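Local coordinates for protein putative Acetyltransferase from the GNAT family (Novosphingobium aromaticivorans DSM 12444, PDB 3EC4) that probably transfers an acyl group to a still unidentified acceptor, as other members of the GNAT acetyltransferase family do, at residues G17-E22 against P153-A158; L104-V109 against G127-G132. All coordinates share one frame; numbering follows the deposited sequence.

Contact 1 of 2, residues G17-E22 against P153-A158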
# COMPACT_ATOMS: atom_id res chain seq x y z
N GLY A 17 -12.79 4.80 6.71
CA GLY A 17 -14.11 5.41 6.88
C GLY A 17 -14.97 5.41 5.65
O GLY A 17 -16.18 5.68 5.74
N GLY A 18 -14.37 5.06 4.51
CA GLY A 18 -15.01 5.10 3.20
C GLY A 18 -15.18 3.73 2.60
O GLY A 18 -15.71 2.87 3.27
N PRO A 19 -14.74 3.53 1.33
CA PRO A 19 -14.94 2.25 0.65
C PRO A 19 -14.53 1.00 1.46
O PRO A 19 -15.18 -0.01 1.33
CB PRO A 19 -14.12 2.40 -0.65
CG PRO A 19 -14.03 3.82 -0.88
CD PRO A 19 -14.09 4.53 0.45
N GLN A 20 -13.48 1.09 2.30
CA GLN A 20 -13.02 -0.07 3.06
C GLN A 20 -13.43 -0.09 4.54
O GLN A 20 -12.74 -0.64 5.42
CB GLN A 20 -11.49 -0.23 2.84
CG GLN A 20 -11.23 -0.71 1.44
CD GLN A 20 -9.84 -0.40 0.96
OE1 GLN A 20 -9.20 0.53 1.45
NE2 GLN A 20 -9.37 -1.14 -0.04
N SER A 21 -14.58 0.50 4.83
CA SER A 21 -15.05 0.62 6.19
C SER A 21 -15.27 -0.77 6.84
O SER A 21 -15.18 -0.87 8.06
CB SER A 21 -16.32 1.47 6.23
OG SER A 21 -17.32 0.78 5.53
N GLU A 22 -15.57 -1.80 6.06
CA GLU A 22 -15.71 -3.18 6.60
C GLU A 22 -14.37 -3.78 7.11
O GLU A 22 -14.37 -4.73 7.89
CB GLU A 22 -16.31 -4.13 5.56
CG GLU A 22 -17.83 -4.02 5.46
CD GLU A 22 -18.48 -5.15 4.61
OE1 GLU A 22 -17.99 -6.31 4.63
OE2 GLU A 22 -19.50 -4.85 3.96
N PRO A 153 -9.19 5.31 -0.71
CA PRO A 153 -9.59 6.45 0.10
C PRO A 153 -10.94 7.11 -0.27
O PRO A 153 -11.52 7.83 0.54
CB PRO A 153 -8.41 7.42 -0.05
CG PRO A 153 -7.23 6.52 -0.38
CD PRO A 153 -7.88 5.53 -1.34
N ALA A 154 -11.37 6.90 -1.50
CA ALA A 154 -12.67 7.27 -2.01
C ALA A 154 -13.04 6.31 -3.16
O ALA A 154 -12.16 5.64 -3.72
CB ALA A 154 -12.68 8.73 -2.50
N PRO A 155 -14.34 6.21 -3.50
CA PRO A 155 -14.74 5.27 -4.54
C PRO A 155 -13.94 5.33 -5.85
O PRO A 155 -13.70 4.29 -6.44
CB PRO A 155 -16.22 5.60 -4.76
CG PRO A 155 -16.65 6.05 -3.38
CD PRO A 155 -15.50 6.92 -2.95
N ASN A 156 -13.50 6.52 -6.26
CA ASN A 156 -12.77 6.67 -7.53
C ASN A 156 -11.23 6.70 -7.38
O ASN A 156 -10.54 7.10 -8.32
CB ASN A 156 -13.21 7.98 -8.19
CG ASN A 156 -12.68 9.18 -7.44
OD1 ASN A 156 -12.68 9.22 -6.19
ND2 ASN A 156 -12.18 10.14 -8.18
N LEU A 157 -10.70 6.31 -6.22
CA LEU A 157 -9.25 6.25 -5.99
C LEU A 157 -8.85 4.84 -5.57
O LEU A 157 -9.55 4.21 -4.79
CB LEU A 157 -8.81 7.25 -4.90
CG LEU A 157 -9.07 8.72 -5.25
CD1 LEU A 157 -9.02 9.62 -4.01
CD2 LEU A 157 -8.02 9.10 -6.30
N ALA A 158 -7.70 4.37 -6.06
CA ALA A 158 -7.25 3.01 -5.76
C ALA A 158 -5.73 2.98 -5.74
O ALA A 158 -5.10 3.50 -6.64
CB ALA A 158 -7.79 2.03 -6.80
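The flat peptide group joining Ala154 to Pro155 is covered on one face by the ring of Pro19. Pro19 CG stands almost directly above the carbonyl carbon, 3.5 Å from Ala154 C, and the next atom along the same face, Pro155 N, is 3.6 Å from Pro19 CG. At the margin of this group the two proline rings meet through carbon alone, with Pro19 CG 4.0 Å from Pro155 CD, while Pro19 CD leans back toward Ala154 CA at 3.9 Å. No hydrogen bond crosses; the contact is small and purely van der Waals. It illustrates how two turns can meet through matching prolines. Gly18 to Ser21 and Ala154 to Leu157 are both type I beta turns, each with proline in the second position, where its fixed phi suits the bend. Each is closed by its own backbone bond, Ser21 N to Gly18 O at 3.1 Å and Leu157 N to Ala154 O at 3.0 Å. Beside them, the Gln20 amide gives its NE2 to Arg150 O and receives Arg152 N at OE1, which settles which way round the amide lies. The first turn follows helix 11-17, whose Pro11 packs on Pro153; the second leads into strand 157-165, paired through Asn156 and Ala158 with the parallel strand 192-198.

Contact 2 of 2, residues L104-V109 against G127-G132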
# COMPACT_ATOMS: atom_id res chain seq x y z
N LEU A 104 -3.66 -13.60 -9.98
CA LEU A 104 -3.35 -14.47 -8.87
C LEU A 104 -4.57 -14.71 -7.99
O LEU A 104 -5.50 -13.91 -7.97
CB LEU A 104 -2.22 -13.88 -8.04
CG LEU A 104 -0.94 -13.67 -8.87
CD1 LEU A 104 0.15 -13.03 -8.01
CD2 LEU A 104 -0.47 -14.97 -9.53
N GLY A 105 -4.55 -15.78 -7.22
CA GLY A 105 -5.65 -16.08 -6.33
C GLY A 105 -5.23 -16.93 -5.17
O GLY A 105 -4.05 -17.08 -4.90
N GLU A 106 -6.21 -17.57 -4.50
CA GLU A 106 -5.94 -18.27 -3.26
C GLU A 106 -4.84 -19.31 -3.40
O GLU A 106 -4.06 -19.49 -2.50
CB GLU A 106 -7.21 -18.96 -2.73
CG GLU A 106 -7.16 -19.26 -1.23
CD GLU A 106 -8.44 -19.94 -0.71
OE1 GLU A 106 -9.12 -20.62 -1.51
OE2 GLU A 106 -8.74 -19.79 0.51
N THR A 107 -4.81 -20.03 -4.52
CA THR A 107 -3.81 -21.08 -4.68
C THR A 107 -2.37 -20.53 -4.73
O THR A 107 -1.44 -21.26 -4.43
CB THR A 107 -4.08 -22.00 -5.90
OG1 THR A 107 -4.03 -21.26 -7.13
CG2 THR A 107 -5.43 -22.71 -5.77
N ASP A 108 -2.19 -19.26 -5.10
CA ASP A 108 -0.89 -18.63 -5.19
C ASP A 108 -0.38 -18.04 -3.88
O ASP A 108 0.77 -17.57 -3.80
CB ASP A 108 -0.93 -17.51 -6.25
CG ASP A 108 -1.42 -18.02 -7.58
OD1 ASP A 108 -0.67 -18.77 -8.23
OD2 ASP A 108 -2.54 -17.65 -7.97
N VAL A 109 -1.20 -18.09 -2.84
CA VAL A 109 -0.89 -17.37 -1.60
C VAL A 109 0.44 -17.80 -0.95
O VAL A 109 1.23 -16.93 -0.61
CB VAL A 109 -2.07 -17.38 -0.65
CG1 VAL A 109 -1.64 -16.85 0.77
CG2 VAL A 109 -3.24 -16.55 -1.26
N GLY A 127 -3.56 -12.00 5.32
CA GLY A 127 -4.68 -11.75 4.41
C GLY A 127 -4.57 -10.55 3.48
O GLY A 127 -5.56 -10.15 2.87
N THR A 128 -3.37 -9.98 3.37
CA THR A 128 -3.10 -8.82 2.52
C THR A 128 -3.49 -9.09 1.04
O THR A 128 -3.95 -8.20 0.34
CB THR A 128 -1.64 -8.38 2.63
OG1 THR A 128 -1.32 -8.08 4.01
CG2 THR A 128 -1.35 -7.15 1.75
N TRP A 129 -3.35 -10.34 0.59
CA TRP A 129 -3.73 -10.69 -0.78
C TRP A 129 -5.20 -10.48 -1.03
O TRP A 129 -5.63 -10.45 -2.18
CB TRP A 129 -3.37 -12.14 -1.10
CG TRP A 129 -4.18 -13.19 -0.31
CD1 TRP A 129 -3.92 -13.65 0.97
CD2 TRP A 129 -5.33 -13.89 -0.76
NE1 TRP A 129 -4.83 -14.59 1.31
CE2 TRP A 129 -5.72 -14.76 0.27
CE3 TRP A 129 -6.06 -13.89 -1.95
CZ2 TRP A 129 -6.82 -15.61 0.16
CZ3 TRP A 129 -7.16 -14.73 -2.07
CH2 TRP A 129 -7.53 -15.58 -1.02
N ARG A 130 -6.01 -10.43 0.04
CA ARG A 130 -7.45 -10.19 -0.15
C ARG A 130 -7.81 -8.71 -0.30
O ARG A 130 -9.00 -8.42 -0.48
CB ARG A 130 -8.29 -10.76 1.00
CG ARG A 130 -8.03 -12.19 1.38
CD ARG A 130 -9.08 -12.69 2.35
NE ARG A 130 -9.03 -14.14 2.46
CZ ARG A 130 -8.29 -14.81 3.35
NH1 ARG A 130 -7.53 -14.17 4.23
NH2 ARG A 130 -8.32 -16.14 3.36
N TYR A 131 -6.82 -7.81 -0.24
CA TYR A 131 -7.09 -6.36 -0.22
C TYR A 131 -7.68 -5.93 -1.55
O TYR A 131 -8.48 -5.01 -1.61
CB TYR A 131 -5.80 -5.59 0.05
CG TYR A 131 -5.84 -4.48 1.05
CD1 TYR A 131 -6.87 -3.53 1.05
CD2 TYR A 131 -4.83 -4.35 1.99
CE1 TYR A 131 -6.85 -2.48 1.98
CE2 TYR A 131 -4.81 -3.33 2.89
CZ TYR A 131 -5.82 -2.40 2.90
OH TYR A 131 -5.78 -1.37 3.81
N GLY A 132 -7.29 -6.63 -2.61
CA GLY A 132 -7.80 -6.39 -3.96
C GLY A 132 -7.14 -7.33 -4.96
O GLY A 132 -6.60 -8.38 -4.58
O HOH W 1 -10.10 -17.07 1.08
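Val109 meets the indole of Trp129 face-on, the two side chains crossing at about a right angle. Its CG2 methyl makes a CH-pi contact, 3.4 Å from the centroid of the Trp129 five-membered ring and only 9° off the ring normal. With chi1 at 169°, CG2 lies beside the backbone N and opposite the carbonyl carbon, which puts it over that ring, while Val109 CG1 touches the same ring at Trp129 CD1, 3.9 Å away. Trp129 answers with chi1 67°, which sets its CG between its own N and carbonyl carbon and swings the indole across to the start of helix 109-118, where Met112 also touches it. The opposite face of the indole is covered from within its own segment by Arg130 CG, so the ring is sandwiched between two aliphatic groups. Farther out, one face of the Arg130 guanidinium is turned to Trp129 CZ2, which sits over its rim; the two planes are not stacked. At the benzene end Glu106 approaches obliquely, its CG 3.7 Å from Trp129 CH2. The Glu106 chain then runs on extended to a water, which donates to Glu106 OE2 at 3.1 Å and accepts from Arg130 NH2 at 3.0 Å. Within 104-109, Asp108 OD2 accepts Gly105 N with its anti lone pair at 2.8 Å, holding the 3-10 segment 106-108 that leads into Val109, and OD1 forms a salt bridge to Arg138. The chemistry is thus layered: a largely hydrocarbon layer around the indole, at the protein surface, and beside it an acid and a base. Glu106 OE2 and Arg130 NH2, 4.6 Å apart, are not in contact; their opposite charges probably attract weakly, and the shared water adds a polar link to a contact held chiefly by dispersion.

Overall arrangement
Contacts 1 and 2 lie 19 Å apart, centre to centre, yet they meet at one point: Gln20 NE2 of contact 1 packs 3.5 Å from Tyr131 CE1 of contact 2. Along the chain, both segments of 104-109/127-132 fall between 17-22 and 153-158, so the short-range closure around helix 109-118 sits within a much longer one that brings the N-terminal region onto the acetyltransferase sheet. Neither contact includes a ligand. In the GNAT fold the cofactor usually binds where two parallel strands splay apart, here probably strands 157-165 and 192-198; contact 1 lies at the start of strand 157-165, probably away from the end where the strands would part.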